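Local structure of EvpC (Edwardsiella tarda, 3EAA) at residues 59-64 with 124-129. The protein is a type VI secretion system protein of the Hcp family, which probably assembles as hexameric rings and is secreted through the apparatus. Sequence-based numbering, arbitrary orientation.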
loop_
_atom_site.group_PDB
_atom_site.type_symbol
_atom_site.label_atom_id
_atom_site.label_comp_id
_atom_site.label_asym_id
_atom_site.label_seq_id
_atom_site.Cartn_x
_atom_site.Cartn_y
_atom_site.Cartn_z
ATOM N N VAL A 59 -1.917 -6.041 22.318
ATOM C CA VAL A 59 -0.705 -6.675 22.774
ATOM C C VAL A 59 -0.133 -7.598 21.712
ATOM O O VAL A 59 -0.867 -8.234 20.973
ATOM C CB VAL A 59 -0.938 -7.401 24.106
ATOM C CG1 VAL A 59 0.022 -8.570 24.265
ATOM C CG2 VAL A 59 -0.789 -6.417 25.238
ATOM N N THR A 60 1.188 -7.642 21.629
ATOM C CA THR A 60 1.860 -8.618 20.788
ATOM C C THR A 60 2.806 -9.466 21.633
ATOM O O THR A 60 3.508 -8.947 22.495
ATOM C CB THR A 60 2.630 -7.952 19.632
ATOM O OG1 THR A 60 1.733 -7.137 18.877
ATOM C CG2 THR A 60 3.219 -8.998 18.712
ATOM N N LYS A 61 2.810 -10.772 21.384
ATOM C CA LYS A 61 3.652 -11.687 22.140
ATOM C C LYS A 61 3.716 -13.053 21.471
ATOM O O LYS A 61 2.956 -13.328 20.544
ATOM C CB LYS A 61 3.153 -11.813 23.587
ATOM C CG LYS A 61 1.644 -11.855 23.724
ATOM C CD LYS A 61 1.099 -13.271 23.594
ATOM C CE LYS A 61 0.958 -13.953 24.945
ATOM N NZ LYS A 61 0.457 -15.352 24.804
ATOM N N TRP A 62 4.638 -13.897 21.934
ATOM C CA TRP A 62 4.773 -15.245 21.404
ATOM C C TRP A 62 3.703 -16.105 22.016
ATOM O O TRP A 62 2.951 -15.660 22.877
ATOM C CB TRP A 62 6.132 -15.851 21.755
ATOM C CG TRP A 62 7.300 -15.077 21.229
ATOM C CD1 TRP A 62 8.380 -14.625 21.941
ATOM C CD2 TRP A 62 7.504 -14.652 19.879
ATOM N NE1 TRP A 62 9.242 -13.949 21.113
ATOM C CE2 TRP A 62 8.725 -13.945 19.839
ATOM C CE3 TRP A 62 6.771 -14.794 18.695
ATOM C CZ2 TRP A 62 9.231 -13.388 18.668
ATOM C CZ3 TRP A 62 7.273 -14.233 17.531
ATOM C CH2 TRP A 62 8.490 -13.542 17.527
HETATM N N MSE A 63 3.632 -17.346 21.561
HETATM C CA MSE A 63 2.833 -18.338 22.248
HETATM C C MSE A 63 3.507 -18.679 23.549
HETATM O O MSE A 63 4.723 -18.863 23.618
HETATM C CB MSE A 63 2.711 -19.611 21.420
HETATM C CG MSE A 63 1.431 -19.703 20.616
HETATM SE SE MSE A 63 0.972 -21.548 20.184
HETATM C CE MSE A 63 -0.888 -21.247 19.653
ATOM N N ASP A 64 2.715 -18.779 24.594
ATOM C CA ASP A 64 3.244 -19.283 25.837
ATOM C C ASP A 64 2.183 -20.118 26.525
ATOM O O ASP A 64 1.336 -20.730 25.879
ATOM C CB ASP A 64 3.708 -18.131 26.721
ATOM C CG ASP A 64 2.817 -16.938 26.605
ATOM O OD1 ASP A 64 1.588 -17.129 26.691
ATOM O OD2 ASP A 64 3.337 -15.819 26.429
ATOM N N GLU A 124 1.168 -14.238 18.475
ATOM C CA GLU A 124 -0.227 -13.881 18.648
ATOM C C GLU A 124 -0.403 -12.392 18.927
ATOM O O GLU A 124 0.488 -11.731 19.482
ATOM C CB GLU A 124 -0.898 -14.734 19.734
ATOM C CG GLU A 124 -0.082 -14.943 21.009
ATOM C CD GLU A 124 -0.856 -15.712 22.082
ATOM O OE1 GLU A 124 -1.965 -15.270 22.443
ATOM O OE2 GLU A 124 -0.370 -16.761 22.565
ATOM N N THR A 125 -1.562 -11.880 18.523
ATOM C CA THR A 125 -1.927 -10.491 18.759
ATOM C C THR A 125 -3.249 -10.417 19.497
ATOM O O THR A 125 -4.263 -10.902 19.011
ATOM C CB THR A 125 -2.062 -9.729 17.451
ATOM O OG1 THR A 125 -0.878 -9.928 16.669
ATOM C CG2 THR A 125 -2.278 -8.237 17.719
ATOM N N ILE A 126 -3.234 -9.801 20.672
ATOM C CA ILE A 126 -4.415 -9.764 21.523
ATOM C C ILE A 126 -4.966 -8.358 21.768
ATOM O O ILE A 126 -4.230 -7.422 22.097
ATOM C CB ILE A 126 -4.155 -10.406 22.897
ATOM C CG1 ILE A 126 -3.545 -11.792 22.745
ATOM C CG2 ILE A 126 -5.445 -10.489 23.683
ATOM C CD1 ILE A 126 -2.056 -11.778 22.708
ATOM N N ASP A 127 -6.280 -8.224 21.625
ATOM C CA ASP A 127 -6.943 -6.967 21.913
ATOM C C ASP A 127 -7.695 -7.052 23.232
ATOM O O ASP A 127 -8.554 -7.913 23.426
ATOM C CB ASP A 127 -7.868 -6.559 20.764
ATOM C CG ASP A 127 -7.105 -5.964 19.584
ATOM O OD1 ASP A 127 -5.864 -6.091 19.550
ATOM O OD2 ASP A 127 -7.741 -5.350 18.696
ATOM N N PHE A 128 -7.347 -6.146 24.135
ATOM C CA PHE A 128 -7.913 -6.107 25.466
ATOM C C PHE A 128 -8.872 -4.939 25.628
ATOM O O PHE A 128 -8.451 -3.781 25.675
ATOM C CB PHE A 128 -6.798 -5.972 26.484
ATOM C CG PHE A 128 -6.021 -7.228 26.699
ATOM C CD1 PHE A 128 -4.738 -7.343 26.223
ATOM C CD2 PHE A 128 -6.567 -8.285 27.400
ATOM C CE1 PHE A 128 -4.012 -8.492 26.433
ATOM C CE2 PHE A 128 -5.846 -9.430 27.617
ATOM C CZ PHE A 128 -4.565 -9.538 27.133
ATOM N N ALA A 129 -10.165 -5.246 25.699
ATOM C CA ALA A 129 -11.167 -4.235 26.023
ATOM C C ALA A 129 -11.257 -4.040 27.544
ATOM O O ALA A 129 -10.973 -4.963 28.306
ATOM C CB ALA A 129 -12.504 -4.623 25.443
#
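Val-59 pairs with Ile-126 and Lys-61 with Glu-124 where two neighbouring strands run antiparallel in one of the two beta-sheets of the Hcp barrel fold. The short strand axes run at 146° to each other and approach to 4.8 Å. Two hydrogen-bonded pairs, Val-59 with Ile-126 and Lys-61 with Glu-124, flank the non-hydrogen-bonded pair of Thr-60 and Thr-125. Each hydrogen-bonded pair is closed by two backbone bonds, the shortest from Val-59 N to Ile-126 O at 2.7 Å. After Asp-64 the chain turns into helix 67-76.

Thr-60 and Thr-125 share one face of the sheet; the other, buried face carries Val-59, Lys-61, Glu-124 and Ile-126. There the side chains of Val-59 and Ile-126 run alongside each other, with Val-59 CG1 4.1 Å from Ile-126 CD1. Val-59 CB meets the edge of the Phe-128 ring at CE1, while Ile-126 CG2 sits over one face of that ring, nearer its margin than its centre. The Lys-61 chain runs across the tip of Ile-126, its CD 3.6 Å from Ile-126 CD1.

A bend at chi2 (87°) turns Lys-61 CD against Glu-124 CG. Farther out, NZ lies between two acids. The ammonium makes salt bridges to Glu-124 OE2 and Asp-64 OD1, plus a weak bond to Trp-62 O. This positive charge probably eases the repulsion between Asp-64 OD1 and Glu-124 OE2, 4.6 Å apart. Ser-67 OG also bonds Glu-124 OE2, and Asp-64 OD1 caps Ala-66 N, tying the network to the start of the helix. Lys-61 NZ reaches Glu-124 OE2 at 2.8 Å from above the carboxylate plane, 80° out of it.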